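Local coordinates for T9SS C-terminal target domain-containing protein (Bacteroides cellulosilyticus, PDB 5JVK), which belongs to glycoside hydrolase family 39 and probably hydrolyses O-glycosidic bonds in carbohydrates, as an endo-acting enzyme of a gut symbiont, at residues A203-V208 and K245-D250; Y149-H154 and K209-R214; P235-V240 and I251-G256. All blocks are in the same frame, centred on the assembly; numbering follows the deposited sequence.

Interaction 1 of 3, residues A203-V208 and K245-D250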
loop_
_atom_site.group_PDB
_atom_site.type_symbol
_atom_site.label_atom_id
_atom_site.label_comp_id
_atom_site.label_asym_id
_atom_site.label_seq_id
_atom_site.Cartn_x
_atom_site.Cartn_y
_atom_site.Cartn_z
ATOM N N ALA A 203 21.576 -19.470 2.127
ATOM C CA ALA A 203 21.315 -18.332 3.023
ATOM C C ALA A 203 19.821 -18.042 3.159
ATOM O O ALA A 203 19.329 -17.819 4.267
ATOM C CB ALA A 203 22.045 -17.090 2.536
ATOM N N LEU A 204 19.112 -18.037 2.029
ATOM C CA LEU A 204 17.656 -17.869 2.024
ATOM C C LEU A 204 16.963 -19.075 2.655
ATOM O O LEU A 204 16.019 -18.910 3.430
ATOM C CB LEU A 204 17.129 -17.649 0.598
ATOM C CG LEU A 204 15.610 -17.515 0.401
ATOM C CD1 LEU A 204 15.031 -16.412 1.275
ATOM C CD2 LEU A 204 15.287 -17.262 -1.062
ATOM N N ALA A 205 17.431 -20.275 2.310
ATOM C CA ALA A 205 16.894 -21.523 2.868
ATOM C C ALA A 205 16.979 -21.568 4.395
ATOM O O ALA A 205 16.078 -22.094 5.046
ATOM C CB ALA A 205 17.604 -22.723 2.265
ATOM N N TYR A 206 18.059 -21.014 4.954
ATOM C CA TYR A 206 18.185 -20.835 6.407
ATOM C C TYR A 206 17.087 -19.925 6.954
ATOM O O TYR A 206 16.442 -20.257 7.955
ATOM C CB TYR A 206 19.560 -20.263 6.789
ATOM C CG TYR A 206 19.601 -19.680 8.186
ATOM C CD1 TYR A 206 19.528 -18.301 8.391
ATOM C CD2 TYR A 206 19.674 -20.510 9.305
ATOM C CE1 TYR A 206 19.549 -17.763 9.671
ATOM C CE2 TYR A 206 19.696 -19.983 10.589
ATOM C CZ TYR A 206 19.636 -18.610 10.767
ATOM O OH TYR A 206 19.657 -18.082 12.037
ATOM N N ALA A 207 16.903 -18.776 6.303
ATOM C CA ALA A 207 15.889 -17.794 6.706
ATOM C C ALA A 207 14.466 -18.353 6.641
ATOM O O ALA A 207 13.649 -18.076 7.520
ATOM C CB ALA A 207 15.998 -16.534 5.858
ATOM N N VAL A 208 14.191 -19.143 5.605
ATOM C CA VAL A 208 12.877 -19.767 5.409
ATOM C C VAL A 208 12.598 -20.829 6.482
ATOM O O VAL A 208 11.491 -20.884 7.022
ATOM C CB VAL A 208 12.753 -20.360 3.983
ATOM C CG1 VAL A 208 11.479 -21.182 3.825
ATOM C CG2 VAL A 208 12.792 -19.245 2.941
ATOM N N LYS A 245 12.466 -24.642 -1.410
ATOM C CA LYS A 245 11.201 -25.394 -1.352
ATOM C C LYS A 245 11.306 -26.742 -0.625
ATOM O O LYS A 245 10.317 -27.225 -0.075
ATOM C CB LYS A 245 10.627 -25.609 -2.758
ATOM C CG LYS A 245 10.170 -24.331 -3.449
ATOM C CD LYS A 245 8.841 -23.808 -2.919
ATOM C CE LYS A 245 7.658 -24.575 -3.487
ATOM N NZ LYS A 245 6.359 -23.979 -3.073
ATOM N N LYS A 246 12.494 -27.344 -0.633
ATOM C CA LYS A 246 12.759 -28.564 0.139
ATOM C C LYS A 246 12.647 -28.294 1.642
ATOM O O LYS A 246 12.133 -29.127 2.390
ATOM C CB LYS A 246 14.151 -29.116 -0.197
ATOM C CG LYS A 246 14.382 -30.564 0.211
ATOM C CD LYS A 246 15.609 -31.139 -0.490
ATOM C CE LYS A 246 15.716 -32.648 -0.324
ATOM N NZ LYS A 246 16.121 -33.039 1.056
ATOM N N VAL A 247 13.120 -27.120 2.060
ATOM C CA VAL A 247 13.079 -26.687 3.463
ATOM C C VAL A 247 11.668 -26.283 3.923
ATOM O O VAL A 247 11.302 -26.529 5.073
ATOM C CB VAL A 247 14.085 -25.533 3.701
ATOM C CG1 VAL A 247 13.929 -24.919 5.086
ATOM C CG2 VAL A 247 15.509 -26.040 3.504
ATOM N N ASN A 248 10.898 -25.647 3.039
ATOM C CA ASN A 248 9.502 -25.285 3.318
ATOM C C ASN A 248 8.696 -25.342 2.012
ATOM O O ASN A 248 8.709 -24.385 1.239
ATOM C CB ASN A 248 9.430 -23.887 3.953
ATOM C CG ASN A 248 8.049 -23.544 4.504
ATOM O OD1 ASN A 248 7.046 -24.190 4.191
ATOM N ND2 ASN A 248 7.993 -22.498 5.320
ATOM N N PRO A 249 7.997 -26.471 1.756
ATOM C CA PRO A 249 7.163 -26.582 0.545
ATOM C C PRO A 249 5.983 -25.605 0.466
ATOM O O PRO A 249 5.503 -25.325 -0.633
ATOM C CB PRO A 249 6.638 -28.024 0.606
ATOM C CG PRO A 249 7.590 -28.752 1.486
ATOM C CD PRO A 249 8.053 -27.747 2.496
ATOM N N ASP A 250 5.528 -25.099 1.614
ATOM C CA ASP A 250 4.318 -24.268 1.691
ATOM C C ASP A 250 4.492 -22.794 1.294
ATOM O O ASP A 250 3.491 -22.090 1.159
ATOM C CB ASP A 250 3.718 -24.340 3.107
ATOM C CG ASP A 250 3.309 -25.756 3.510
ATOM O OD1 ASP A 250 2.990 -26.582 2.622
ATOM O OD2 ASP A 250 3.297 -26.035 4.728
#
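Val208 and Asn248 meet at a slant: the valine sends its CG1 methyl across the root of the asparagine side chain, with Val208 CG1 3.4 Å from Asn248 CB. Both groups reach this spot by the same torsion choice, CG1 of Val208 and CG of Asn248 each standing opposite their own backbone N (chi1 172° and -169°). The amide then runs on past the methyl, its ND2 4.0 Å from Val208 CG1, and donates to Asn213 just beyond helix 194-211. A turn before Val208 on its helix, Ala205 meets Val247, the residue preceding Asn248: Val247 CG1 lies 3.5 Å from Ala205 O, while Val247 CG2 packs 4.1 Å from Ala205 CB. The two helices, 194-211 and 229-247, are consecutive in the outer layer of the (beta/alpha)8 barrel, and here the end of the second leans on the last turns of the first. Asn248 also forms an Asx turn, its OD1 accepting from Asp250 N at 3.1 Å with the donor tilted 32° from the carbonyl plane, so both ends of the amide are engaged. Lys245 curls back toward this turn, where its NZ bonds Pro249 O at 2.9 Å from above the carbonyl plane and pairs with the carboxylate of Asp283.

Interaction 2 of 3, residues Y149-H154 and K209-R214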
loop_
_atom_site.group_PDB
_atom_site.type_symbol
_atom_site.label_atom_id
_atom_site.label_comp_id
_atom_site.label_asym_id
_atom_site.label_seq_id
_atom_site.Cartn_x
_atom_site.Cartn_y
_atom_site.Cartn_z
ATOM N N TYR A 149 25.373 -18.566 9.729
ATOM C CA TYR A 149 24.110 -17.843 9.581
ATOM C C TYR A 149 23.630 -17.189 10.870
ATOM O O TYR A 149 23.999 -17.602 11.969
ATOM C CB TYR A 149 23.026 -18.784 9.060
ATOM C CG TYR A 149 23.385 -19.484 7.768
ATOM C CD1 TYR A 149 23.299 -20.873 7.653
ATOM C CD2 TYR A 149 23.819 -18.759 6.654
ATOM C CE1 TYR A 149 23.629 -21.516 6.467
ATOM C CE2 TYR A 149 24.153 -19.393 5.466
ATOM C CZ TYR A 149 24.057 -20.769 5.377
ATOM O OH TYR A 149 24.388 -21.394 4.199
ATOM N N VAL A 150 22.803 -16.159 10.708
ATOM C CA VAL A 150 22.160 -15.467 11.826
ATOM C C VAL A 150 20.912 -14.727 11.326
ATOM O O VAL A 150 20.893 -14.238 10.198
ATOM C CB VAL A 150 23.134 -14.489 12.532
ATOM C CG1 VAL A 150 23.560 -13.349 11.608
ATOM C CG2 VAL A 150 22.527 -13.943 13.821
ATOM N N MET A 151 19.877 -14.668 12.164
ATOM C CA MET A 151 18.650 -13.933 11.857
ATOM C C MET A 151 18.730 -12.561 12.534
ATOM O O MET A 151 18.769 -12.497 13.764
ATOM C CB MET A 151 17.432 -14.713 12.367
ATOM C CG MET A 151 16.075 -14.111 12.018
ATOM S SD MET A 151 15.786 -13.876 10.250
ATOM C CE MET A 151 15.884 -15.556 9.645
ATOM N N PRO A 152 18.766 -11.458 11.746
ATOM C CA PRO A 152 18.868 -10.122 12.361
ATOM C C PRO A 152 17.697 -9.765 13.276
ATOM O O PRO A 152 16.604 -10.314 13.124
ATOM C CB PRO A 152 18.907 -9.173 11.155
ATOM C CG PRO A 152 19.376 -10.010 10.021
ATOM C CD PRO A 152 18.820 -11.377 10.272
ATOM N N GLU A 153 17.936 -8.847 14.211
ATOM C CA GLU A 153 16.934 -8.469 15.214
ATOM C C GLU A 153 15.693 -7.819 14.595
ATOM O O GLU A 153 14.572 -8.085 15.038
ATOM C CB GLU A 153 17.555 -7.547 16.281
ATOM C CG GLU A 153 16.620 -7.088 17.404
ATOM C CD GLU A 153 15.922 -8.228 18.137
ATOM O OE1 GLU A 153 14.779 -8.024 18.601
ATOM O OE2 GLU A 153 16.505 -9.330 18.257
ATOM N N HIS A 154 15.892 -6.983 13.576
ATOM C CA HIS A 154 14.771 -6.313 12.905
ATOM C C HIS A 154 13.766 -7.286 12.265
ATOM O O HIS A 154 12.578 -6.974 12.202
ATOM C CB HIS A 154 15.252 -5.242 11.904
ATOM C CG HIS A 154 15.986 -5.781 10.713
ATOM N ND1 HIS A 154 15.356 -6.089 9.526
ATOM C CD2 HIS A 154 17.303 -6.035 10.516
ATOM C CE1 HIS A 154 16.249 -6.525 8.655
ATOM N NE2 HIS A 154 17.437 -6.502 9.230
ATOM N N LYS A 209 13.602 -21.659 6.775
ATOM C CA LYS A 209 13.534 -22.656 7.858
ATOM C C LYS A 209 13.188 -22.012 9.201
ATOM O O LYS A 209 12.289 -22.471 9.907
ATOM C CB LYS A 209 14.876 -23.390 8.009
ATOM C CG LYS A 209 14.794 -24.723 8.741
ATOM C CD LYS A 209 16.169 -25.168 9.221
ATOM C CE LYS A 209 16.103 -26.455 10.030
ATOM N NZ LYS A 209 15.863 -27.651 9.175
ATOM N N GLU A 210 13.920 -20.947 9.528
ATOM C CA GLU A 210 13.815 -20.256 10.814
ATOM C C GLU A 210 12.418 -19.692 11.043
ATOM O O GLU A 210 11.819 -19.911 12.096
ATOM C CB GLU A 210 14.855 -19.128 10.878
ATOM C CG GLU A 210 14.967 -18.395 12.214
ATOM C CD GLU A 210 15.488 -19.254 13.356
ATOM O OE1 GLU A 210 16.052 -20.344 13.102
ATOM O OE2 GLU A 210 15.336 -18.823 14.520
ATOM N N MET A 211 11.914 -18.968 10.048
ATOM C CA MET A 211 10.583 -18.366 10.111
ATOM C C MET A 211 9.477 -19.401 9.955
ATOM O O MET A 211 8.465 -19.338 10.656
ATOM C CB MET A 211 10.432 -17.290 9.031
ATOM C CG MET A 211 11.344 -16.092 9.224
ATOM S SD MET A 211 10.894 -15.178 10.707
ATOM C CE MET A 211 12.318 -14.114 10.907
ATOM N N GLY A 212 9.671 -20.343 9.036
ATOM C CA GLY A 212 8.673 -21.364 8.756
ATOM C C GLY A 212 7.493 -20.749 8.031
ATOM O O GLY A 212 7.680 -20.009 7.058
ATOM N N ASN A 213 6.286 -21.036 8.519
ATOM C CA ASN A 213 5.049 -20.478 7.958
ATOM C C ASN A 213 4.603 -19.176 8.645
ATOM O O ASN A 213 3.479 -18.714 8.440
ATOM C CB ASN A 213 3.940 -21.536 7.965
ATOM C CG ASN A 213 4.218 -22.670 6.989
ATOM O OD1 ASN A 213 5.345 -22.838 6.510
ATOM N ND2 ASN A 213 3.189 -23.452 6.681
ATOM N N ARG A 214 5.495 -18.578 9.434
ATOM C CA ARG A 214 5.339 -17.192 9.875
ATOM C C ARG A 214 5.535 -16.224 8.695
ATOM O O ARG A 214 5.007 -15.110 8.712
ATOM C CB ARG A 214 6.336 -16.863 10.991
ATOM C CG ARG A 214 6.193 -17.720 12.246
ATOM C CD ARG A 214 7.288 -17.404 13.253
ATOM N NE ARG A 214 7.063 -16.125 13.930
ATOM C CZ ARG A 214 7.965 -15.470 14.662
ATOM N NH1 ARG A 214 9.196 -15.949 14.843
ATOM N NH2 ARG A 214 7.632 -14.310 15.225
#
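Extended backbone at Met151 passes the last turn of helix 194-211 with its CA 8.0 Å from that of Glu210, a gap bridged by side chains alone. In the (beta/alpha)8 barrel this brings the lead-in to helix 153-164 against the end of the next helix of the outer layer, which breaks off at Gly212 with positive phi. Met151 turns toward that helix and folds up on itself, bent at both chi2 and chi3 (57° and 61°), which brings SD and CE to two different neighbours. Its CE methyl lies alongside the aliphatic part of Glu210, 3.9 Å from Glu210 CB, the two side chains running past each other in opposite directions. The carboxylate of Glu210 is held by the hydroxyl of Tyr156. Cutting Met151 back to an alanine is likely to leave the methyl of Met211 and the stem of Glu210 without their shared apolar partner, opening a gap between loop and helix. Tyr206 and Ala207 of the same helix also touch Met151, and Met211 completes the contact. The two methionines cross at an angle, and the Met211 CE methyl approaches both Met151 CG, at 3.9 Å, and Met151 SD, at 3.5 Å.

Interaction 3 of 3, residues P235-V240 and I251-G256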
loop_
_atom_site.group_PDB
_atom_site.type_symbol
_atom_site.label_atom_id
_atom_site.label_comp_id
_atom_site.label_asym_id
_atom_site.label_seq_id
_atom_site.Cartn_x
_atom_site.Cartn_y
_atom_site.Cartn_z
ATOM N N PRO A 235 19.720 -18.927 -13.890
ATOM C CA PRO A 235 20.694 -19.796 -13.219
ATOM C C PRO A 235 20.652 -19.738 -11.692
ATOM O O PRO A 235 20.651 -20.787 -11.047
ATOM C CB PRO A 235 22.034 -19.271 -13.736
ATOM C CG PRO A 235 21.724 -18.825 -15.117
ATOM C CD PRO A 235 20.314 -18.295 -15.085
ATOM N N LEU A 236 20.620 -18.530 -11.132
ATOM C CA LEU A 236 20.491 -18.345 -9.684
ATOM C C LEU A 236 19.187 -18.962 -9.178
ATOM O O LEU A 236 19.175 -19.657 -8.164
ATOM C CB LEU A 236 20.567 -16.852 -9.325
ATOM C CG LEU A 236 20.481 -16.369 -7.864
ATOM C CD1 LEU A 236 19.060 -16.375 -7.332
ATOM C CD2 LEU A 236 21.375 -17.169 -6.929
ATOM N N LEU A 237 18.101 -18.709 -9.903
ATOM C CA LEU A 237 16.770 -19.207 -9.551
ATOM C C LEU A 237 16.671 -20.740 -9.571
ATOM O O LEU A 237 15.990 -21.327 -8.725
ATOM C CB LEU A 237 15.733 -18.596 -10.502
ATOM C CG LEU A 237 14.238 -18.807 -10.256
ATOM C CD1 LEU A 237 13.824 -18.266 -8.892
ATOM C CD2 LEU A 237 13.433 -18.162 -11.385
ATOM N N LYS A 238 17.351 -21.376 -10.530
ATOM C CA LYS A 238 17.377 -22.850 -10.640
ATOM C C LYS A 238 18.046 -23.555 -9.453
ATOM O O LYS A 238 17.744 -24.716 -9.183
ATOM C CB LYS A 238 18.044 -23.294 -11.952
ATOM C CG LYS A 238 17.131 -23.196 -13.162
ATOM C CD LYS A 238 17.857 -23.513 -14.460
ATOM C CE LYS A 238 16.870 -23.689 -15.605
ATOM N NZ LYS A 238 17.528 -23.725 -16.938
ATOM N N VAL A 239 18.955 -22.858 -8.770
ATOM C CA VAL A 239 19.581 -23.356 -7.540
ATOM C C VAL A 239 18.720 -23.002 -6.320
ATOM O O VAL A 239 18.472 -23.861 -5.474
ATOM C CB VAL A 239 21.018 -22.797 -7.360
ATOM C CG1 VAL A 239 21.660 -23.322 -6.077
ATOM C CG2 VAL A 239 21.881 -23.142 -8.569
ATOM N N VAL A 240 18.265 -21.749 -6.241
ATOM C CA VAL A 240 17.504 -21.249 -5.078
ATOM C C VAL A 240 16.153 -21.950 -4.881
ATOM O O VAL A 240 15.800 -22.288 -3.751
ATOM C CB VAL A 240 17.304 -19.707 -5.144
ATOM C CG1 VAL A 240 16.316 -19.210 -4.088
ATOM C CG2 VAL A 240 18.637 -18.996 -4.970
ATOM N N ILE A 251 5.725 -22.319 1.112
ATOM C CA ILE A 251 5.940 -20.920 0.710
ATOM C C ILE A 251 5.597 -20.680 -0.763
ATOM O O ILE A 251 5.487 -21.622 -1.555
ATOM C CB ILE A 251 7.386 -20.410 0.969
ATOM C CG1 ILE A 251 8.411 -21.050 0.015
ATOM C CG2 ILE A 251 7.792 -20.628 2.420
ATOM C CD1 ILE A 251 9.684 -20.246 -0.115
ATOM N N THR A 252 5.438 -19.404 -1.102
ATOM C CA THR A 252 5.381 -18.947 -2.483
ATOM C C THR A 252 6.701 -18.230 -2.770
ATOM O O THR A 252 6.943 -17.133 -2.255
ATOM C CB THR A 252 4.188 -18.002 -2.705
ATOM O OG1 THR A 252 2.994 -18.633 -2.233
ATOM C CG2 THR A 252 4.017 -17.665 -4.180
ATOM N N LEU A 253 7.566 -18.879 -3.549
ATOM C CA LEU A 253 8.824 -18.279 -3.992
ATOM C C LEU A 253 8.540 -17.363 -5.179
ATOM O O LEU A 253 8.055 -17.823 -6.217
ATOM C CB LEU A 253 9.840 -19.365 -4.370
ATOM C CG LEU A 253 11.317 -18.978 -4.575
ATOM C CD1 LEU A 253 11.560 -18.241 -5.891
ATOM C CD2 LEU A 253 11.854 -18.168 -3.397
ATOM N N ILE A 254 8.858 -16.078 -5.015
ATOM C CA ILE A 254 8.504 -15.035 -5.982
ATOM C C ILE A 254 9.759 -14.496 -6.680
ATOM O O ILE A 254 10.652 -13.955 -6.028
ATOM C CB ILE A 254 7.736 -13.881 -5.294
ATOM C CG1 ILE A 254 6.450 -14.416 -4.640
ATOM C CG2 ILE A 254 7.407 -12.773 -6.295
ATOM C CD1 ILE A 254 5.835 -13.480 -3.621
ATOM N N SER A 255 9.808 -14.640 -8.005
ATOM C CA SER A 255 10.938 -14.170 -8.819
ATOM C C SER A 255 10.672 -12.795 -9.435
ATOM O O SER A 255 9.612 -12.208 -9.221
ATOM C CB SER A 255 11.206 -15.168 -9.934
ATOM O OG SER A 255 10.122 -15.179 -10.849
ATOM N N GLY A 256 11.640 -12.290 -10.202
ATOM C CA GLY A 256 11.503 -11.025 -10.917
ATOM C C GLY A 256 11.990 -9.850 -10.100
ATOM O O GLY A 256 12.919 -9.148 -10.507
#
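The beta-alpha-beta unit made of strand 217-220, helix 229-247 and strand 252-255 is closed here, where the helix packs on the second strand of the pair, within the (beta/alpha)8 barrel. Leu237 carries the contact from the helix, its two methyls reaching two alternate residues of the strand that face the same way. Its CD1 meets the CD1 methyl of Leu253 at 3.8 Å, the two leucine side chains passing each other in opposite directions. Its other branch turns to the serine, with Leu237 CD2 4.0 Å from Ser255 CB. Both leucines hold CG opposite their backbone N (chi1 -172° for Leu237 and -167° for Leu253), which directs each isobutyl group across the helix-strand interface. Ser255 offers its CB to the helix, while its buried OG is bonded to the side-chain amide of Gln282. Val240, one turn on from Leu237, also points toward the strand. Around this core, Tyr233 and Tyr241 of the same helix touch Ser255 and Leu253, Val240 packs on Ala201 and Leu204 of helix 194-211, and strand 252-255 runs between strands 217-220 and 284-287 of the barrel.

From the N terminus, residues 149-154 lead into helix 153-164 and meet 209-214, so interaction 2 closes a 54-residue loop that includes strand 168-174. Within that loop lies 203-208, whose partner 245-250 comes after it; interaction 1, closing 36 residues with strand 217-220 among them, therefore crosses interaction 2. Interaction 3 closes just 10 residues inside its beta-alpha-beta unit; it crosses interaction 1 through helix 229-247 but follows interaction 2 in series without touching it. Hydrogen bonds link neighbouring contacts: Asp250 to Asn213 between interactions 1 and 2, and Lys245 to Ile251 between 1 and 3. Together they join the lead-in to helix 153-164, the end of helix 194-211, helix 229-247 and the fifth barrel strand, 252-255.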